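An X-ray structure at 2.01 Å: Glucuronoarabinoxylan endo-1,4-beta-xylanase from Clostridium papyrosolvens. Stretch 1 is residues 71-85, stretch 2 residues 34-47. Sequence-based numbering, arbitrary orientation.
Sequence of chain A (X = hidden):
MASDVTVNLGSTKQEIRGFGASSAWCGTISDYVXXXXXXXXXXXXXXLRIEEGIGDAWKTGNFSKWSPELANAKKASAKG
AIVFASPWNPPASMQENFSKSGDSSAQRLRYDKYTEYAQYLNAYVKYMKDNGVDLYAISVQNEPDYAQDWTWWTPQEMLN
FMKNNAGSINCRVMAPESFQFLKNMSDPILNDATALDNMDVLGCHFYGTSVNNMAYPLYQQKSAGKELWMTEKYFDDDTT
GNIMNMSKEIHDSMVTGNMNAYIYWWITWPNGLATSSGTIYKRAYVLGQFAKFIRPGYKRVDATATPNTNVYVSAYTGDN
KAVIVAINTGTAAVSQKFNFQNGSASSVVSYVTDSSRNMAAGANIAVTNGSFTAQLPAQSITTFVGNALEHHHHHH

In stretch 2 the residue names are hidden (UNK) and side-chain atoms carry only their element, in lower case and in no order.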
# COMPACT_ATOMS: atom_id res chain seq x y z
N ALA A 71 16.28 -6.87 9.52
CA ALA A 71 17.26 -6.05 8.84
C ALA A 71 16.58 -5.15 7.79
O ALA A 71 16.92 -3.97 7.64
CB ALA A 71 18.36 -6.92 8.20
N ASN A 72 15.61 -5.71 7.07
CA ASN A 72 14.84 -4.96 6.09
C ASN A 72 14.09 -3.81 6.76
O ASN A 72 14.13 -2.67 6.31
CB ASN A 72 13.88 -5.91 5.35
CG ASN A 72 14.63 -6.95 4.51
OD1 ASN A 72 15.75 -6.68 4.05
ND2 ASN A 72 14.04 -8.13 4.33
N ALA A 73 13.42 -4.14 7.87
CA ALA A 73 12.71 -3.16 8.67
C ALA A 73 13.61 -2.03 9.13
O ALA A 73 13.23 -0.86 9.06
CB ALA A 73 12.07 -3.86 9.89
N LYS A 74 14.82 -2.37 9.60
CA LYS A 74 15.73 -1.32 10.06
C LYS A 74 16.15 -0.38 8.94
O LYS A 74 16.29 0.82 9.16
CB LYS A 74 16.96 -1.91 10.75
CG LYS A 74 16.70 -2.56 12.12
CD LYS A 74 18.02 -3.05 12.74
CE LYS A 74 17.86 -3.58 14.15
NZ LYS A 74 19.21 -3.86 14.80
N LYS A 75 16.35 -0.91 7.73
CA LYS A 75 16.73 -0.05 6.61
C LYS A 75 15.60 0.90 6.20
O LYS A 75 15.83 2.09 5.94
CB LYS A 75 17.23 -0.88 5.41
CG LYS A 75 18.60 -1.53 5.67
CD LYS A 75 19.01 -2.41 4.52
CE LYS A 75 20.33 -3.15 4.81
NZ LYS A 75 20.21 -4.09 5.93
N ALA A 76 14.38 0.37 6.14
CA ALA A 76 13.22 1.18 5.82
C ALA A 76 13.01 2.26 6.88
O ALA A 76 12.80 3.43 6.54
CB ALA A 76 11.95 0.30 5.65
N SER A 77 13.11 1.88 8.15
CA SER A 77 12.88 2.82 9.25
C SER A 77 13.87 3.96 9.26
O SER A 77 13.52 5.08 9.63
CB SER A 77 12.95 2.10 10.60
OG SER A 77 11.93 1.13 10.72
N ALA A 78 15.12 3.67 8.91
CA ALA A 78 16.16 4.68 8.95
C ALA A 78 15.88 5.74 7.90
O ALA A 78 16.45 6.85 7.94
CB ALA A 78 17.56 4.03 8.72
N LYS A 79 15.06 5.38 6.91
CA LYS A 79 14.65 6.28 5.83
C LYS A 79 13.30 6.95 6.11
O LYS A 79 12.72 7.58 5.23
CB LYS A 79 14.60 5.56 4.47
CG LYS A 79 15.96 5.13 3.93
CD LYS A 79 16.86 6.33 3.73
CE LYS A 79 18.18 5.94 3.07
NZ LYS A 79 19.16 5.48 4.08
N GLY A 80 12.78 6.73 7.30
CA GLY A 80 11.51 7.34 7.68
C GLY A 80 10.26 6.56 7.29
O GLY A 80 9.14 7.07 7.45
N ALA A 81 10.40 5.34 6.78
CA ALA A 81 9.21 4.53 6.46
C ALA A 81 8.62 3.89 7.69
O ALA A 81 9.34 3.64 8.66
CB ALA A 81 9.54 3.44 5.43
N ILE A 82 7.32 3.60 7.67
CA ILE A 82 6.77 2.78 8.73
C ILE A 82 6.84 1.35 8.22
O ILE A 82 7.09 1.12 7.03
CB ILE A 82 5.30 3.14 9.02
CG1 ILE A 82 4.44 2.97 7.77
CG2 ILE A 82 5.20 4.57 9.60
CD1 ILE A 82 2.96 3.36 7.95
N VAL A 83 6.51 0.39 9.08
CA VAL A 83 6.70 -1.02 8.76
C VAL A 83 5.52 -1.82 9.27
O VAL A 83 5.12 -1.64 10.43
CB VAL A 83 7.99 -1.60 9.44
CG1 VAL A 83 8.21 -3.04 9.02
CG2 VAL A 83 9.21 -0.76 9.12
N PHE A 84 4.97 -2.68 8.44
CA PHE A 84 3.95 -3.62 8.91
C PHE A 84 4.28 -5.03 8.45
O PHE A 84 5.19 -5.21 7.63
CB PHE A 84 2.53 -3.20 8.52
CG PHE A 84 2.18 -3.41 7.05
CD1 PHE A 84 2.64 -2.53 6.08
CD2 PHE A 84 1.34 -4.44 6.67
CE1 PHE A 84 2.29 -2.70 4.75
CE2 PHE A 84 0.97 -4.61 5.34
CZ PHE A 84 1.45 -3.74 4.37
N ALA A 85 3.58 -6.02 9.00
CA ALA A 85 3.89 -7.43 8.75
C ALA A 85 2.63 -8.24 8.49
O ALA A 85 1.62 -8.03 9.18
CB ALA A 85 4.65 -8.02 9.95
N UNK A 34 17.52 -0.75 -0.86
CA UNK A 34 16.74 0.03 0.11
C UNK A 34 17.00 1.54 -0.02
O UNK A 34 16.07 2.35 0.12
s UNK A 34 14.81 -2.21 1.33
c UNK A 34 14.01 -1.52 2.78
c UNK A 34 16.57 -1.90 1.75
c UNK A 34 17.00 -0.45 1.54
N UNK A 35 18.26 1.91 -0.30
CA UNK A 35 18.60 3.33 -0.50
C UNK A 35 17.98 3.89 -1.76
O UNK A 35 17.54 5.04 -1.79
n UNK A 35 22.11 3.17 0.84
o UNK A 35 20.10 3.29 1.87
c UNK A 35 20.13 3.55 -0.52
c UNK A 35 20.78 3.33 0.84
N UNK A 36 17.91 3.06 -2.80
CA UNK A 36 17.27 3.49 -4.04
C UNK A 36 15.77 3.67 -3.84
O UNK A 36 15.19 4.68 -4.25
o UNK A 36 18.90 2.45 -5.55
c UNK A 36 17.53 2.48 -5.17
N UNK A 37 15.13 2.68 -3.22
CA UNK A 37 13.68 2.69 -3.06
C UNK A 37 13.20 3.58 -1.93
O UNK A 37 12.23 4.35 -2.09
c UNK A 37 13.17 1.26 -2.84
c UNK A 37 12.83 1.00 -5.33
c UNK A 37 12.67 -0.97 -3.82
c UNK A 37 13.37 0.33 -4.05
N UNK A 38 13.82 3.43 -0.76
CA UNK A 38 13.42 4.19 0.41
C UNK A 38 14.03 5.58 0.52
O UNK A 38 13.38 6.47 1.08
c UNK A 38 10.12 1.60 2.19
c UNK A 38 13.49 3.33 1.70
c UNK A 38 11.43 0.28 0.68
c UNK A 38 12.37 2.31 1.63
c UNK A 38 10.26 0.49 1.38
c UNK A 38 11.18 2.52 2.31
o UNK A 38 9.22 -0.40 1.26
c UNK A 38 12.47 1.20 0.79
N UNK A 39 15.30 5.75 0.14
CA UNK A 39 15.85 7.09 -0.05
C UNK A 39 15.54 7.90 -1.31
O UNK A 39 14.79 8.88 -1.23
N UNK A 40 15.96 7.39 -2.47
CA UNK A 40 15.86 8.12 -3.74
C UNK A 40 14.40 8.30 -4.12
O UNK A 40 14.00 9.40 -4.45
c UNK A 40 16.57 7.39 -4.91
c UNK A 40 18.10 7.39 -4.77
o UNK A 40 18.77 6.62 -5.49
o UNK A 40 18.64 8.15 -3.95
N UNK A 41 13.63 7.21 -4.12
CA UNK A 41 12.21 7.27 -4.47
C UNK A 41 11.28 7.55 -3.29
O UNK A 41 10.06 7.62 -3.46
c UNK A 41 12.00 4.42 -7.14
c UNK A 41 11.76 6.01 -5.19
c UNK A 41 12.78 6.79 -7.36
c UNK A 41 12.59 5.62 -6.41
N UNK A 42 11.85 7.67 -2.09
CA UNK A 42 11.09 8.09 -0.93
C UNK A 42 9.95 7.18 -0.47
O UNK A 42 8.99 7.67 0.14
N UNK A 43 10.04 5.88 -0.73
CA UNK A 43 9.00 4.96 -0.23
C UNK A 43 8.87 5.10 1.29
O UNK A 43 9.87 5.12 2.02
c UNK A 43 8.99 3.69 -4.34
c UNK A 43 9.11 1.40 -3.68
c UNK A 43 9.18 3.12 -2.00
c UNK A 43 9.17 1.78 -2.36
o UNK A 43 8.95 1.94 -6.00
c UNK A 43 9.06 4.07 -3.00
c UNK A 43 9.28 3.51 -0.56
c UNK A 43 9.01 2.35 -4.67
N UNK A 44 7.64 5.32 1.73
CA UNK A 44 7.32 5.54 3.14
C UNK A 44 6.71 4.34 3.92
O UNK A 44 6.33 4.50 5.08
c UNK A 44 6.45 6.78 3.25
o UNK A 44 5.36 6.63 2.35
N UNK A 45 6.54 3.19 3.28
CA UNK A 45 5.99 2.02 3.95
C UNK A 45 6.69 0.75 3.44
O UNK A 45 6.92 0.61 2.24
c UNK A 45 3.70 3.14 4.05
c UNK A 45 2.18 3.07 3.73
c UNK A 45 4.46 1.86 3.70
c UNK A 45 3.90 0.66 4.49
N UNK A 46 7.03 -0.14 4.36
CA UNK A 46 7.57 -1.47 4.03
C UNK A 46 6.71 -2.55 4.66
O UNK A 46 6.34 -2.47 5.84
c UNK A 46 9.83 -3.32 2.82
c UNK A 46 9.64 -3.00 4.33
c UNK A 46 10.97 -3.09 5.04
c UNK A 46 9.01 -1.62 4.56
N UNK A 47 6.39 -3.57 3.86
CA UNK A 47 5.64 -4.73 4.32
C UNK A 47 6.56 -5.94 4.45
O UNK A 47 7.15 -6.39 3.46
n UNK A 47 0.35 -9.48 2.48
n UNK A 47 1.68 -7.62 2.92
c UNK A 47 1.27 -8.58 2.09
n UNK A 47 1.76 -8.62 0.86
c UNK A 47 3.64 -6.25 3.68
c UNK A 47 4.52 -5.06 3.30
c UNK A 47 2.65 -6.56 2.55
O HOH W 1 10.59 7.69 3.34

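Position 34 carries two carbons, a sulfur and a last carbon, unbranched, with that last carbon 3.7 Å from Asn 72 O and 4.0 Å from Ala 76 CB: Met 34, a flexible thioether with all three chi angles in the m well, laid against the helix 71-78. Position 35 has two carbons, the second bearing one oxygen and one nitrogen, and that oxygen accepts a weak hydrogen bond from Lys 79 NZ at 3.3 Å: Asn 35. Position 36, one carbon then one oxygen, reaches nothing on stretch 1 and is Ser 36; position 37, four carbons forked at the second, does not reach it either and is Leu 37.

Position 38 bears one carbon and a six-carbon ring tipped with oxygen. Ala 76 CB sits over one face of the ring, 4.1 Å from a ring carbon, and Ala 81 CB meets the ring edge, 3.6 Å from the same carbon. This is Tyr 38, and that carbon is its CD2. The ring packs against two alanine methyls of stretch 1, one over a face and one at the edge.

Position 39 has no side-chain atoms; Lys 79 CG packs 3.9 Å from the backbone N of 39, and a CB here would fall 2.6 Å from Asn 35 O and come tight against Lys 79 CE at 3.3 Å. It is Gly 39. Position 40, two carbons with two oxygens on the second, makes no contact with stretch 1 and could by its atoms be nothing but Asp 40; nor does position 41, four carbons forked at the second, make one: Leu 41. Position 42 is bare, and its positive phi just after the helix favours what it is, Gly 42.

Position 43 again shows one carbon and a ring bearing oxygen. The ring leads away; the backbone does the work, since one water donates to both the O of 43 and Lys 79 O. This is Tyr 43. Position 44 has one carbon and one oxygen, and its backbone O accepts from Ile 82 N at 2.9 Å: Ser 44.

Position 45 has four carbons forked at the first, one arm two carbons long. The first carbon of the long arm touches Ile 82 CG1 at 3.8 Å, and the short arm meets the edge of the Phe 84 ring, 3.7 Å from Phe 84 CE1: Ile 45. Position 46, four carbons forked at the second, sends one terminal carbon to Ala 76 CB at 3.6 Å: Leu 46. Position 47 runs three carbons, a nitrogen, then a carbon with two more nitrogens; its second carbon lies over the Phe 84 ring, 3.4 Å from Phe 84 CZ, a CH-pi contact. It is Arg 47.

The rules are plain. Parallel strands set the register: Leu 46 N donates to Ile 82 O at 3.0 Å and Leu 46 O accepts from Phe 84 N at 2.9 Å, so one residue serves both bonds. Ile 45 and Arg 47 then share a sheet face with Ile 82 and Phe 84, while Leu 46 shares the other with Val 83 and reaches the helix. There, Ala 76 gives Met 34, Tyr 38 and Leu 46 a common seat.

Stretch 2 34-47: MNSLYGDLGYSILR
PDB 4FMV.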